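Local structure of signal transduction histidine kinase, LytS (Clostridium beijerinckii, 5XSJ) at residues Asp30-Asn35 with Glu49-Glu54; Asn37-Asn42 with Asn93-Tyr98; Asp85-Ser90 with Val112-Ile117. The protein probably serves as a membrane-bound sensor histidine kinase of a two-component system that autophosphorylates from ATP, the present chain being its N-terminal, all-helical portion. All coordinates share one frame; numbering follows the deposited sequence.

Contact 1. Residues Asp30-Asn35 with Glu49-Glu54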
ATOM      1  N   ASP B  30      -6.599 -18.003   4.267  1.00 28.68           N
ATOM      2  CA  ASP B  30      -5.345 -17.615   4.915  1.00 29.73           C
ATOM      3  C   ASP B  30      -4.336 -18.757   4.918  1.00 31.54           C
ATOM      4  O   ASP B  30      -3.169 -18.562   4.595  1.00 30.70           O
ATOM      5  CB  ASP B  30      -5.595 -17.134   6.348  1.00 30.10           C
ATOM      6  CG  ASP B  30      -6.446 -15.858   6.397  1.00 37.60           C
ATOM      7  OD1 ASP B  30      -6.737 -15.286   5.318  1.00 36.66           O
ATOM      8  OD2 ASP B  30      -6.826 -15.425   7.509  1.00 39.15           O
ATOM      9  N   SER B  31      -4.777 -19.958   5.268  1.00 29.65           N
ATOM     10  CA  SER B  31      -3.842 -21.074   5.330  1.00 27.71           C
ATOM     11  C   SER B  31      -3.366 -21.466   3.932  1.00 29.70           C
ATOM     12  O   SER B  31      -2.203 -21.868   3.731  1.00 28.46           O
ATOM     13  CB  SER B  31      -4.484 -22.264   6.035  1.00 29.40           C
ATOM     14  OG  SER B  31      -3.686 -23.419   5.870  1.00 34.89           O
ATOM     15  N   SER B  32      -4.263 -21.353   2.957  1.00 28.31           N
ATOM     16  CA  SER B  32      -3.890 -21.647   1.570  1.00 27.29           C
ATOM     17  C   SER B  32      -2.765 -20.720   1.089  1.00 28.89           C
ATOM     18  O   SER B  32      -1.788 -21.181   0.482  1.00 29.68           O
ATOM     19  CB  SER B  32      -5.106 -21.524   0.648  1.00 27.73           C
ATOM     20  OG  SER B  32      -4.734 -21.713  -0.697  1.00 31.11           O
ATOM     21  N   LEU B  33      -2.904 -19.423   1.373  1.00 27.84           N
ATOM     22  CA  LEU B  33      -1.915 -18.407   1.000  1.00 29.36           C
ATOM     23  C   LEU B  33      -0.567 -18.685   1.650  1.00 28.33           C
ATOM     24  O   LEU B  33       0.473 -18.650   0.995  1.00 30.14           O
ATOM     25  CB  LEU B  33      -2.406 -16.998   1.398  1.00 28.03           C
ATOM     26  CG  LEU B  33      -1.428 -15.851   1.081  1.00 30.25           C
ATOM     27  CD1 LEU B  33      -1.187 -15.701  -0.432  1.00 28.98           C
ATOM     28  CD2 LEU B  33      -1.878 -14.536   1.684  1.00 28.40           C
ATOM     29  N   ASP B  34      -0.601 -18.973   2.945  1.00 29.13           N
ATOM     30  CA  ASP B  34       0.602 -19.210   3.718  1.00 29.13           C
ATOM     31  C   ASP B  34       1.399 -20.396   3.167  1.00 33.51           C
ATOM     32  O   ASP B  34       2.622 -20.314   2.986  1.00 32.92           O
ATOM     33  CB  ASP B  34       0.219 -19.436   5.180  1.00 32.17           C
ATOM     34  CG  ASP B  34       1.422 -19.619   6.075  1.00 37.14           C
ATOM     35  OD1 ASP B  34       2.528 -19.162   5.707  1.00 41.45           O
ATOM     36  OD2 ASP B  34       1.260 -20.221   7.153  1.00 42.26           O
ATOM     37  N   ASN B  35       0.700 -21.490   2.866  1.00 29.37           N
ATOM     38  CA  ASN B  35       1.354 -22.662   2.320  1.00 30.30           C
ATOM     39  C   ASN B  35       1.861 -22.394   0.915  1.00 29.80           C
ATOM     40  O   ASN B  35       2.981 -22.771   0.581  1.00 30.40           O
ATOM     41  CB  ASN B  35       0.400 -23.860   2.349  1.00 29.44           C
ATOM     42  CG  ASN B  35       0.303 -24.471   3.730  1.00 31.82           C
ATOM     43  OD1 ASN B  35       1.188 -25.208   4.136  1.00 33.99           O
ATOM     44  ND2 ASN B  35      -0.750 -24.131   4.477  1.00 30.91           N
ATOM     45  N   GLU B  49       0.561 -29.230  -1.540  1.00 33.48           N
ATOM     46  CA  GLU B  49      -0.568 -30.084  -1.192  1.00 32.96           C
ATOM     47  C   GLU B  49      -1.529 -29.382  -0.240  1.00 31.28           C
ATOM     48  O   GLU B  49      -2.751 -29.419  -0.428  1.00 30.68           O
ATOM     49  CB  GLU B  49      -0.067 -31.391  -0.566  1.00 36.11           C
ATOM     50  CG  GLU B  49      -1.162 -32.406  -0.293  1.00 36.48           C
ATOM     51  CD  GLU B  49      -0.665 -33.604   0.511  1.00 42.53           C
ATOM     52  OE1 GLU B  49      -1.496 -34.453   0.894  1.00 41.80           O
ATOM     53  OE2 GLU B  49       0.554 -33.688   0.779  1.00 44.07           O
ATOM     54  N   SER B  50      -0.987 -28.748   0.794  1.00 31.97           N
ATOM     55  CA  SER B  50      -1.818 -28.007   1.734  1.00 31.93           C
ATOM     56  C   SER B  50      -2.421 -26.758   1.094  1.00 29.55           C
ATOM     57  O   SER B  50      -3.560 -26.397   1.383  1.00 28.68           O
ATOM     58  CB  SER B  50      -1.019 -27.607   2.972  1.00 35.64           C
ATOM     59  OG  SER B  50      -0.654 -28.746   3.723  1.00 36.66           O
ATOM     60  N   TYR B  51      -1.656 -26.086   0.241  1.00 29.52           N
ATOM     61  CA  TYR B  51      -2.187 -24.928  -0.495  1.00 27.85           C
ATOM     62  C   TYR B  51      -3.453 -25.331  -1.232  1.00 28.07           C
ATOM     63  O   TYR B  51      -4.469 -24.647  -1.200  1.00 27.48           O
ATOM     64  CB  TYR B  51      -1.145 -24.398  -1.486  1.00 26.30           C
ATOM     65  CG  TYR B  51      -1.744 -23.941  -2.800  1.00 27.00           C
ATOM     66  CD1 TYR B  51      -2.330 -22.692  -2.904  1.00 27.89           C
ATOM     67  CD2 TYR B  51      -1.722 -24.748  -3.940  1.00 26.89           C
ATOM     68  CE1 TYR B  51      -2.901 -22.263  -4.075  1.00 28.28           C
ATOM     69  CE2 TYR B  51      -2.301 -24.308  -5.161  1.00 26.96           C
ATOM     70  CZ  TYR B  51      -2.884 -23.048  -5.194  1.00 29.42           C
ATOM     71  OH  TYR B  51      -3.475 -22.501  -6.307  1.00 29.48           O
ATOM     72  N   ASN B  52      -3.364 -26.477  -1.890  1.00 28.72           N
ATOM     73  CA  ASN B  52      -4.420 -26.944  -2.764  1.00 28.72           C
ATOM     74  C   ASN B  52      -5.635 -27.423  -1.979  1.00 27.85           C
ATOM     75  O   ASN B  52      -6.768 -27.052  -2.294  1.00 28.69           O
ATOM     76  CB  ASN B  52      -3.885 -28.047  -3.674  1.00 28.72           C
ATOM     77  CG  ASN B  52      -4.922 -28.534  -4.655  1.00 34.25           C
ATOM     78  OD1 ASN B  52      -5.206 -29.738  -4.742  1.00 33.76           O
ATOM     79  ND2 ASN B  52      -5.524 -27.591  -5.383  1.00 32.44           N
ATOM     80  N   ASN B  53      -5.396 -28.221  -0.940  1.00 28.31           N
ATOM     81  CA  ASN B  53      -6.467 -28.691  -0.062  1.00 27.99           C
ATOM     82  C   ASN B  53      -7.251 -27.550   0.571  1.00 27.03           C
ATOM     83  O   ASN B  53      -8.484 -27.574   0.624  1.00 26.52           O
ATOM     84  CB  ASN B  53      -5.898 -29.587   1.046  1.00 26.35           C
ATOM     85  CG  ASN B  53      -5.424 -30.955   0.525  1.00 30.91           C
ATOM     86  OD1 ASN B  53      -5.545 -31.268  -0.660  1.00 27.42           O
ATOM     87  ND2 ASN B  53      -4.861 -31.758   1.415  1.00 28.17           N
ATOM     88  N   GLU B  54      -6.541 -26.547   1.075  1.00 26.21           N
ATOM     89  CA  GLU B  54      -7.223 -25.437   1.715  1.00 27.57           C
ATOM     90  C   GLU B  54      -8.073 -24.625   0.729  1.00 24.26           C
ATOM     91  O   GLU B  54      -9.176 -24.225   1.095  1.00 25.97           O
ATOM     92  CB  GLU B  54      -6.214 -24.544   2.440  1.00 26.84           C
ATOM     93  CG  GLU B  54      -5.526 -25.249   3.612  1.00 27.07           C
ATOM     94  CD  GLU B  54      -6.455 -25.458   4.803  1.00 30.58           C
ATOM     95  OE1 GLU B  54      -7.345 -24.619   5.057  1.00 32.18           O
ATOM     96  OE2 GLU B  54      -6.303 -26.470   5.502  1.00 33.12           O
TER
HETATM   97  O   HOH W   1       1.337 -27.794   5.752  1.00 38.90           O
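Ser32 meets Tyr51 across two antiparallel segments whose axes approach to 7.7 Å; Ser32 CA and Tyr51 CA, 4.2 Å apart, are the nearest CA pair. The hydroxyl of Ser32 lies anti to its own backbone N (chi1 176°), and from there OG donates a hydrogen bond to Tyr51 O at 3.0 Å, tilted 19° from the carbonyl plane. The same OG rests 3.4 Å from Tyr51 CD1, while Ser32 O approaches that ring at its edge, in plane. Glu54 CG, anti to its carbonyl carbon (chi1 -65°), lies 3.4 Å from Ser31 OG, and the bend at chi2 then turns CD along the same serine; His28 hydrogen-bonds OE1. Asn35 lays its amide against Ser50, OD1 being 3.5 Å from Ser50 CB, and one water joins OD1 to Ser50 OG. Its ND2 turns back to Ser31 O at 2.8 Å, entering from the face opposite to Asn35 N, so this carbonyl is gripped twice and the amide is held in place. The small serines let consecutive helices 15-42 and 45-67 lie close together as an antiparallel helical hairpin. Helix 73-99 covers the Tyr51 side: Tyr87 OH hydrogen-bonds Ser32 OG, and Ser91 OG pairs with Tyr51 OH.

Contact 2. Residues Asn37-Asn42 with Asn93-Tyr98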
ATOM      1  N   ASN B  37       2.812 -19.447  -0.314  1.00 30.06           N
ATOM      2  CA  ASN B  37       4.015 -18.647  -0.107  1.00 32.33           C
ATOM      3  C   ASN B  37       5.239 -19.503   0.208  1.00 31.75           C
ATOM      4  O   ASN B  37       6.285 -19.377  -0.432  1.00 33.49           O
ATOM      5  CB  ASN B  37       3.793 -17.642   1.024  1.00 30.43           C
ATOM      6  CG  ASN B  37       2.907 -16.463   0.612  1.00 33.56           C
ATOM      7  OD1 ASN B  37       2.747 -16.166  -0.573  1.00 32.87           O
ATOM      8  ND2 ASN B  37       2.343 -15.782   1.598  1.00 30.11           N
ATOM      9  N   GLN B  38       5.110 -20.378   1.197  1.00 31.92           N
ATOM     10  CA  GLN B  38       6.218 -21.262   1.568  1.00 33.58           C
ATOM     11  C   GLN B  38       6.633 -22.157   0.421  1.00 33.81           C
ATOM     12  O   GLN B  38       7.820 -22.424   0.243  1.00 37.58           O
ATOM     13  CB  GLN B  38       5.847 -22.117   2.780  1.00 33.82           C
ATOM     14  CG  GLN B  38       5.646 -21.300   4.065  1.00 33.95           C
ATOM     15  CD  GLN B  38       5.114 -22.159   5.192  1.00 39.71           C
ATOM     16  OE1 GLN B  38       5.756 -23.127   5.610  1.00 44.30           O
ATOM     17  NE2 GLN B  38       3.913 -21.845   5.654  1.00 37.41           N
ATOM     18  N   TYR B  39       5.666 -22.620  -0.367  1.00 30.63           N
ATOM     19  CA  TYR B  39       6.001 -23.493  -1.484  1.00 30.95           C
ATOM     20  C   TYR B  39       6.849 -22.774  -2.523  1.00 34.19           C
ATOM     21  O   TYR B  39       7.868 -23.304  -2.965  1.00 33.64           O
ATOM     22  CB  TYR B  39       4.749 -24.049  -2.152  1.00 31.45           C
ATOM     23  CG  TYR B  39       5.074 -24.936  -3.336  1.00 31.52           C
ATOM     24  CD1 TYR B  39       5.761 -26.142  -3.158  1.00 33.82           C
ATOM     25  CD2 TYR B  39       4.710 -24.574  -4.623  1.00 31.18           C
ATOM     26  CE1 TYR B  39       6.075 -26.966  -4.241  1.00 34.87           C
ATOM     27  CE2 TYR B  39       5.013 -25.391  -5.717  1.00 34.49           C
ATOM     28  CZ  TYR B  39       5.696 -26.587  -5.513  1.00 36.92           C
ATOM     29  OH  TYR B  39       5.985 -27.400  -6.582  1.00 38.14           O
ATOM     30  N   ILE B  40       6.432 -21.569  -2.909  1.00 32.43           N
ATOM     31  CA  ILE B  40       7.182 -20.790  -3.890  1.00 33.59           C
ATOM     32  C   ILE B  40       8.589 -20.455  -3.384  1.00 35.11           C
ATOM     33  O   ILE B  40       9.534 -20.385  -4.172  1.00 36.95           O
ATOM     34  CB  ILE B  40       6.440 -19.466  -4.256  1.00 33.29           C
ATOM     35  CG1 ILE B  40       5.087 -19.769  -4.902  1.00 30.78           C
ATOM     36  CG2 ILE B  40       7.294 -18.585  -5.180  1.00 34.37           C
ATOM     37  CD1 ILE B  40       5.163 -20.826  -6.017  1.00 32.75           C
ATOM     38  N   LEU B  41       8.728 -20.260  -2.072  1.00 34.75           N
ATOM     39  CA  LEU B  41      10.016 -19.881  -1.496  1.00 36.62           C
ATOM     40  C   LEU B  41      10.965 -21.048  -1.247  1.00 38.74           C
ATOM     41  O   LEU B  41      12.164 -20.826  -1.121  1.00 42.10           O
ATOM     42  CB  LEU B  41       9.824 -19.125  -0.181  1.00 36.53           C
ATOM     43  CG  LEU B  41       9.185 -17.732  -0.210  1.00 37.48           C
ATOM     44  CD1 LEU B  41       9.651 -16.942   1.005  1.00 38.66           C
ATOM     45  CD2 LEU B  41       9.503 -16.994  -1.497  1.00 36.23           C
ATOM     46  N   ASN B  42      10.457 -22.281  -1.180  1.00 40.70           N
ATOM     47  CA  ASN B  42      11.338 -23.433  -0.905  1.00 40.17           C
ATOM     48  C   ASN B  42      11.019 -24.739  -1.653  1.00 42.12           C
ATOM     49  O   ASN B  42      11.880 -25.602  -1.805  1.00 45.13           O
ATOM     50  CB  ASN B  42      11.345 -23.732   0.595  1.00 42.63           C
ATOM     51  CG  ASN B  42      12.365 -24.807   0.968  1.00 50.10           C
ATOM     52  OD1 ASN B  42      13.551 -24.705   0.633  1.00 48.05           O
ATOM     53  ND2 ASN B  42      11.893 -25.868   1.626  1.00 49.96           N
ATOM     54  N   ASN B  93      -0.973 -19.965 -11.788  1.00 29.73           N
ATOM     55  CA  ASN B  93      -0.026 -19.438 -12.760  1.00 32.94           C
ATOM     56  C   ASN B  93       1.357 -19.256 -12.143  1.00 33.98           C
ATOM     57  O   ASN B  93       2.366 -19.549 -12.782  1.00 35.61           O
ATOM     58  CB  ASN B  93      -0.520 -18.115 -13.351  1.00 33.24           C
ATOM     59  CG  ASN B  93      -1.720 -18.300 -14.254  1.00 33.03           C
ATOM     60  OD1 ASN B  93      -2.009 -19.406 -14.696  1.00 35.82           O
ATOM     61  ND2 ASN B  93      -2.438 -17.226 -14.513  1.00 33.88           N
ATOM     62  N   THR B  94       1.405 -18.789 -10.899  1.00 31.45           N
ATOM     63  CA  THR B  94       2.681 -18.652 -10.199  1.00 31.58           C
ATOM     64  C   THR B  94       3.341 -20.021 -10.034  1.00 32.54           C
ATOM     65  O   THR B  94       4.513 -20.180 -10.330  1.00 32.57           O
ATOM     66  CB  THR B  94       2.531 -17.997  -8.801  1.00 30.86           C
ATOM     67  OG1 THR B  94       1.871 -16.732  -8.917  1.00 29.37           O
ATOM     68  CG2 THR B  94       3.888 -17.794  -8.152  1.00 29.88           C
ATOM     69  N   ILE B  95       2.582 -21.004  -9.559  1.00 31.00           N
ATOM     70  CA  ILE B  95       3.115 -22.341  -9.315  1.00 32.84           C
ATOM     71  C   ILE B  95       3.647 -22.934 -10.617  1.00 35.51           C
ATOM     72  O   ILE B  95       4.718 -23.538 -10.667  1.00 36.27           O
ATOM     73  CB  ILE B  95       2.032 -23.267  -8.713  1.00 31.58           C
ATOM     74  CG1 ILE B  95       1.706 -22.848  -7.282  1.00 29.37           C
ATOM     75  CG2 ILE B  95       2.471 -24.722  -8.744  1.00 33.18           C
ATOM     76  CD1 ILE B  95       0.583 -23.651  -6.690  1.00 28.03           C
ATOM     77  N   SER B  96       2.894 -22.719 -11.683  1.00 35.07           N
ATOM     78  CA  SER B  96       3.278 -23.191 -12.999  1.00 37.72           C
ATOM     79  C   SER B  96       4.607 -22.599 -13.491  1.00 37.33           C
ATOM     80  O   SER B  96       5.458 -23.325 -13.984  1.00 39.94           O
ATOM     81  CB  SER B  96       2.159 -22.886 -13.987  1.00 35.45           C
ATOM     82  OG  SER B  96       2.510 -23.307 -15.282  1.00 45.58           O
ATOM     83  N   ALA B  97       4.789 -21.291 -13.364  1.00 37.34           N
ATOM     84  CA  ALA B  97       6.046 -20.664 -13.768  1.00 37.95           C
ATOM     85  C   ALA B  97       7.179 -21.096 -12.850  1.00 38.17           C
ATOM     86  O   ALA B  97       8.306 -21.304 -13.289  1.00 39.32           O
ATOM     87  CB  ALA B  97       5.915 -19.133 -13.773  1.00 38.90           C
ATOM     88  N   TYR B  98       6.869 -21.230 -11.566  1.00 36.13           N
ATOM     89  CA  TYR B  98       7.845 -21.660 -10.580  1.00 34.72           C
ATOM     90  C   TYR B  98       8.393 -23.050 -10.897  1.00 39.63           C
ATOM     91  O   TYR B  98       9.605 -23.274 -10.876  1.00 39.43           O
ATOM     92  CB  TYR B  98       7.218 -21.659  -9.190  1.00 34.14           C
ATOM     93  CG  TYR B  98       8.087 -22.274  -8.115  1.00 35.82           C
ATOM     94  CD1 TYR B  98       9.209 -21.611  -7.645  1.00 34.86           C
ATOM     95  CD2 TYR B  98       7.780 -23.508  -7.563  1.00 36.02           C
ATOM     96  CE1 TYR B  98       9.997 -22.152  -6.659  1.00 34.97           C
ATOM     97  CE2 TYR B  98       8.575 -24.068  -6.576  1.00 35.19           C
ATOM     98  CZ  TYR B  98       9.679 -23.379  -6.130  1.00 35.41           C
ATOM     99  OH  TYR B  98      10.475 -23.905  -5.149  1.00 38.06           O
TER
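Tyr98 lays its ring across the last turn of helix 15-42, with one face over the backbone of Ile40 and an edge against Tyr39. Ile40 CA sits over the centre of the Tyr98 ring, 4.2 Å from the centroid and 10° off the normal, a CH-pi contact with the main chain. Ile40 O comes within 3.1 Å of Tyr98 CE1. CG of Tyr98 is anti to the backbone N, and the ring beyond it lies over the Ile40 backbone; Tyr98 OH ends 3.5 Å from Tyr39 O.

The Tyr39 ring receives the edge of Tyr98 in a T-shaped stack, centroids 5.3 Å apart and planes at 69°. Tyr98 CE2 stands above the Tyr39 face but toward its rim, and Ile95 CG2 reaches Tyr39 CE2 at 4.0 Å. Beyond the stack, the Tyr39 hydroxyl is hydrogen-bonded to Glu99.

Ile40 supplies the opposing bump. Its CD1 enters the hollow bounded by Thr94, Ile95 and Tyr98, 3.9 Å from Thr94 CG2 and equally far from Tyr98 CB, and the Ile40 and Tyr98 side chains run antiparallel alongside each other. Phe111 of helix 104-133 also packs on Ile40, and Lys48 and Tyr51 of helix 45-67 on Ile95.

The segment axes run nearly parallel, at 15°, but 10.5 Å apart, a distance bridged by these long side chains. Such a wide, parallel pairing of the first and third helices, filled by large apolar and aromatic residues, is characteristic of the diagonal across an antiparallel four-helix bundle.

Contact 3. Residues Asp85-Ser90 with Val112-Ile117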
ATOM      1  N   ASP B  85     -11.753 -17.441  -7.162  1.00 25.30           N
ATOM      2  CA  ASP B  85     -11.358 -17.990  -8.458  1.00 24.56           C
ATOM      3  C   ASP B  85     -10.154 -17.224  -9.023  1.00 27.22           C
ATOM      4  O   ASP B  85      -9.271 -17.830  -9.642  1.00 25.31           O
ATOM      5  CB  ASP B  85     -12.513 -17.946  -9.470  1.00 26.66           C
ATOM      6  CG  ASP B  85     -13.649 -18.915  -9.132  1.00 29.42           C
ATOM      7  OD1 ASP B  85     -13.449 -19.871  -8.351  1.00 29.26           O
ATOM      8  OD2 ASP B  85     -14.759 -18.714  -9.667  1.00 30.59           O
ATOM      9  N   SER B  86     -10.115 -15.902  -8.812  1.00 25.91           N
ATOM     10  CA  SER B  86      -8.978 -15.099  -9.286  1.00 26.81           C
ATOM     11  C   SER B  86      -7.696 -15.459  -8.550  1.00 24.85           C
ATOM     12  O   SER B  86      -6.623 -15.506  -9.127  1.00 25.01           O
ATOM     13  CB  SER B  86      -9.245 -13.599  -9.118  1.00 25.91           C
ATOM     14  OG  SER B  86     -10.271 -13.152  -9.983  1.00 25.49           O
ATOM     15  N   TYR B  87      -7.818 -15.671  -7.254  1.00 25.60           N
ATOM     16  CA  TYR B  87      -6.700 -16.138  -6.454  1.00 25.83           C
ATOM     17  C   TYR B  87      -6.214 -17.492  -6.935  1.00 26.12           C
ATOM     18  O   TYR B  87      -5.020 -17.734  -7.042  1.00 25.51           O
ATOM     19  CB  TYR B  87      -7.118 -16.231  -4.994  1.00 25.18           C
ATOM     20  CG  TYR B  87      -6.177 -17.058  -4.167  1.00 26.93           C
ATOM     21  CD1 TYR B  87      -4.940 -16.551  -3.792  1.00 25.41           C
ATOM     22  CD2 TYR B  87      -6.524 -18.343  -3.739  1.00 24.65           C
ATOM     23  CE1 TYR B  87      -4.054 -17.296  -3.014  1.00 27.30           C
ATOM     24  CE2 TYR B  87      -5.636 -19.102  -2.960  1.00 27.18           C
ATOM     25  CZ  TYR B  87      -4.404 -18.571  -2.592  1.00 30.18           C
ATOM     26  OH  TYR B  87      -3.512 -19.308  -1.817  1.00 27.31           O
ATOM     27  N   ILE B  88      -7.160 -18.387  -7.209  1.00 26.24           N
ATOM     28  CA  ILE B  88      -6.818 -19.716  -7.703  1.00 26.53           C
ATOM     29  C   ILE B  88      -6.041 -19.603  -9.011  1.00 28.57           C
ATOM     30  O   ILE B  88      -5.022 -20.270  -9.204  1.00 27.56           O
ATOM     31  CB  ILE B  88      -8.090 -20.573  -7.873  1.00 26.06           C
ATOM     32  CG1 ILE B  88      -8.657 -20.888  -6.481  1.00 26.26           C
ATOM     33  CG2 ILE B  88      -7.784 -21.859  -8.629  1.00 28.42           C
ATOM     34  CD1 ILE B  88     -10.068 -21.426  -6.473  1.00 27.67           C
ATOM     35  N   GLU B  89      -6.481 -18.700  -9.878  1.00 29.09           N
ATOM     36  CA  GLU B  89      -5.846 -18.536 -11.177  1.00 29.05           C
ATOM     37  C   GLU B  89      -4.454 -17.920 -11.044  1.00 32.51           C
ATOM     38  O   GLU B  89      -3.517 -18.366 -11.700  1.00 31.65           O
ATOM     39  CB  GLU B  89      -6.732 -17.680 -12.083  1.00 29.17           C
ATOM     40  CG  GLU B  89      -6.257 -17.564 -13.507  1.00 33.01           C
ATOM     41  CD  GLU B  89      -6.984 -16.461 -14.264  1.00 40.79           C
ATOM     42  OE1 GLU B  89      -6.681 -16.261 -15.458  1.00 44.82           O
ATOM     43  OE2 GLU B  89      -7.846 -15.773 -13.657  1.00 45.17           O
ATOM     44  N   SER B  90      -4.316 -16.899 -10.198  1.00 28.76           N
ATOM     45  CA  SER B  90      -3.025 -16.243  -9.990  1.00 29.57           C
ATOM     46  C   SER B  90      -2.019 -17.152  -9.307  1.00 30.00           C
ATOM     47  O   SER B  90      -0.834 -17.154  -9.653  1.00 31.40           O
ATOM     48  CB  SER B  90      -3.188 -14.968  -9.157  1.00 29.57           C
ATOM     49  OG  SER B  90      -3.971 -14.014  -9.848  1.00 32.65           O
ATOM     50  N   VAL B 112       2.562 -11.565  -6.524  1.00 32.01           N
ATOM     51  CA  VAL B 112       2.002 -10.415  -5.835  1.00 31.60           C
ATOM     52  C   VAL B 112       0.476 -10.405  -5.874  1.00 29.27           C
ATOM     53  O   VAL B 112      -0.172 -10.215  -4.840  1.00 27.87           O
ATOM     54  CB  VAL B 112       2.543  -9.105  -6.451  1.00 34.17           C
ATOM     55  CG1 VAL B 112       1.724  -7.913  -5.996  1.00 31.75           C
ATOM     56  CG2 VAL B 112       3.999  -8.931  -6.066  1.00 36.78           C
ATOM     57  N   ALA B 113      -0.101 -10.609  -7.055  1.00 28.80           N
ATOM     58  CA  ALA B 113      -1.566 -10.582  -7.170  1.00 29.24           C
ATOM     59  C   ALA B 113      -2.218 -11.634  -6.272  1.00 29.00           C
ATOM     60  O   ALA B 113      -3.217 -11.353  -5.615  1.00 29.26           O
ATOM     61  CB  ALA B 113      -2.003 -10.776  -8.621  1.00 27.95           C
ATOM     62  N   ALA B 114      -1.637 -12.826  -6.204  1.00 29.41           N
ATOM     63  CA  ALA B 114      -2.169 -13.871  -5.325  1.00 29.39           C
ATOM     64  C   ALA B 114      -2.256 -13.409  -3.870  1.00 28.50           C
ATOM     65  O   ALA B 114      -3.256 -13.657  -3.200  1.00 28.52           O
ATOM     66  CB  ALA B 114      -1.322 -15.132  -5.431  1.00 27.08           C
ATOM     67  N   LYS B 115      -1.218 -12.734  -3.375  1.00 30.42           N
ATOM     68  CA  LYS B 115      -1.254 -12.163  -2.019  1.00 29.42           C
ATOM     69  C   LYS B 115      -2.339 -11.116  -1.889  1.00 29.18           C
ATOM     70  O   LYS B 115      -3.088 -11.092  -0.908  1.00 30.93           O
ATOM     71  CB  LYS B 115       0.071 -11.499  -1.649  1.00 31.06           C
ATOM     72  CG  LYS B 115       1.323 -12.349  -1.837  1.00 38.10           C
ATOM     73  CD  LYS B 115       2.573 -11.460  -1.664  1.00 38.80           C
ATOM     74  CE  LYS B 115       3.841 -12.247  -1.854  1.00 40.65           C
ATOM     75  NZ  LYS B 115       3.816 -13.419  -0.929  1.00 42.60           N
ATOM     76  N   ASN B 116      -2.377 -10.205  -2.858  1.00 28.79           N
ATOM     77  CA  ASN B 116      -3.365  -9.125  -2.856  1.00 29.03           C
ATOM     78  C   ASN B 116      -4.764  -9.690  -2.913  1.00 27.19           C
ATOM     79  O   ASN B 116      -5.633  -9.280  -2.155  1.00 29.00           O
ATOM     80  CB  ASN B 116      -3.162  -8.161  -4.046  1.00 26.09           C
ATOM     81  CG  ASN B 116      -1.925  -7.290  -3.896  1.00 29.82           C
ATOM     82  OD1 ASN B 116      -1.447  -7.063  -2.785  1.00 29.12           O
ATOM     83  ND2 ASN B 116      -1.416  -6.778  -5.016  1.00 29.97           N
ATOM     84  N   ILE B 117      -4.988 -10.630  -3.826  1.00 25.43           N
ATOM     85  CA  ILE B 117      -6.329 -11.161  -3.993  1.00 27.28           C
ATOM     86  C   ILE B 117      -6.764 -11.933  -2.746  1.00 26.58           C
ATOM     87  O   ILE B 117      -7.915 -11.846  -2.331  1.00 25.56           O
ATOM     88  CB  ILE B 117      -6.434 -12.058  -5.229  1.00 27.93           C
ATOM     89  CG1 ILE B 117      -6.156 -11.246  -6.497  1.00 24.99           C
ATOM     90  CG2 ILE B 117      -7.819 -12.688  -5.307  1.00 25.86           C
ATOM     91  CD1 ILE B 117      -6.044 -12.107  -7.755  1.00 28.68           C
TER
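Ile117 and Tyr87 make the main apolar contact between these antiparallel helices, whose segment axes approach to 8.5 Å at an angle of 158°. The methyl CG2 of Ile117 touches Tyr87 CB at 3.6 Å and lies equally near Tyr87 N, against the helix backbone. In the other branch CG1 lies beside the backbone N (chi1 -63°), and the extended chi2 (172°) then takes CD1 between Ser86 and Ser90, 3.8 Å from Ser86 CB and 3.5 Å from Ser90 OG. Small side chains fill the next turn: Ser90 CB faces Ala114 CB at 4.2 Å, and Ala113 CB borders Ser90 OG. These short residues leave the backbones close, Tyr87 CA and Ala114 CA being 5.2 Å apart.

Contacts between carbon and main-chain oxygen form a second group. Ala114 O lies at the edge of the Tyr87 ring, near its plane and 3.4 Å from CD1, and Ser86 O lies somewhat farther, 3.7 Å, from Ile117 CD1.

Among polar groups, Ser86 OG is hydrogen-bonded to the backbone of a neighbouring subunit, and the Tyr87 hydroxyl is engaged with Ser32.

Helices 73-99 and 104-133 are consecutive and form the second antiparallel hairpin of the four-helix bundle. Helix 15-42 packs against the pair through Leu33 and Phe36, while Tyr51 and Val55 of helix 45-67 close over Tyr87. A neighbouring subunit packs on Ser86 and Ile117, and a second one on Lys115.

The three contacts join the four helices of one bundle, their centres 12 to 13 Å apart. Contact 1 pairs the first two helices in the chain and contact 3 the last two, both antiparallel at the same 158°, and along the chain they come in series. The segments of contact 2 alternate with theirs in chain order and tie helix 15-42 to helix 73-99. Tyr51 CE2 of contact 1 lies 3.3 Å from Ile95 CD1 of contact 2, and Asn37 of contact 2 pairs with Lys115 of contact 3. The two hairpins and their diagonal hold the four helices together as one bundle in this N-terminal part of the putative sensor kinase.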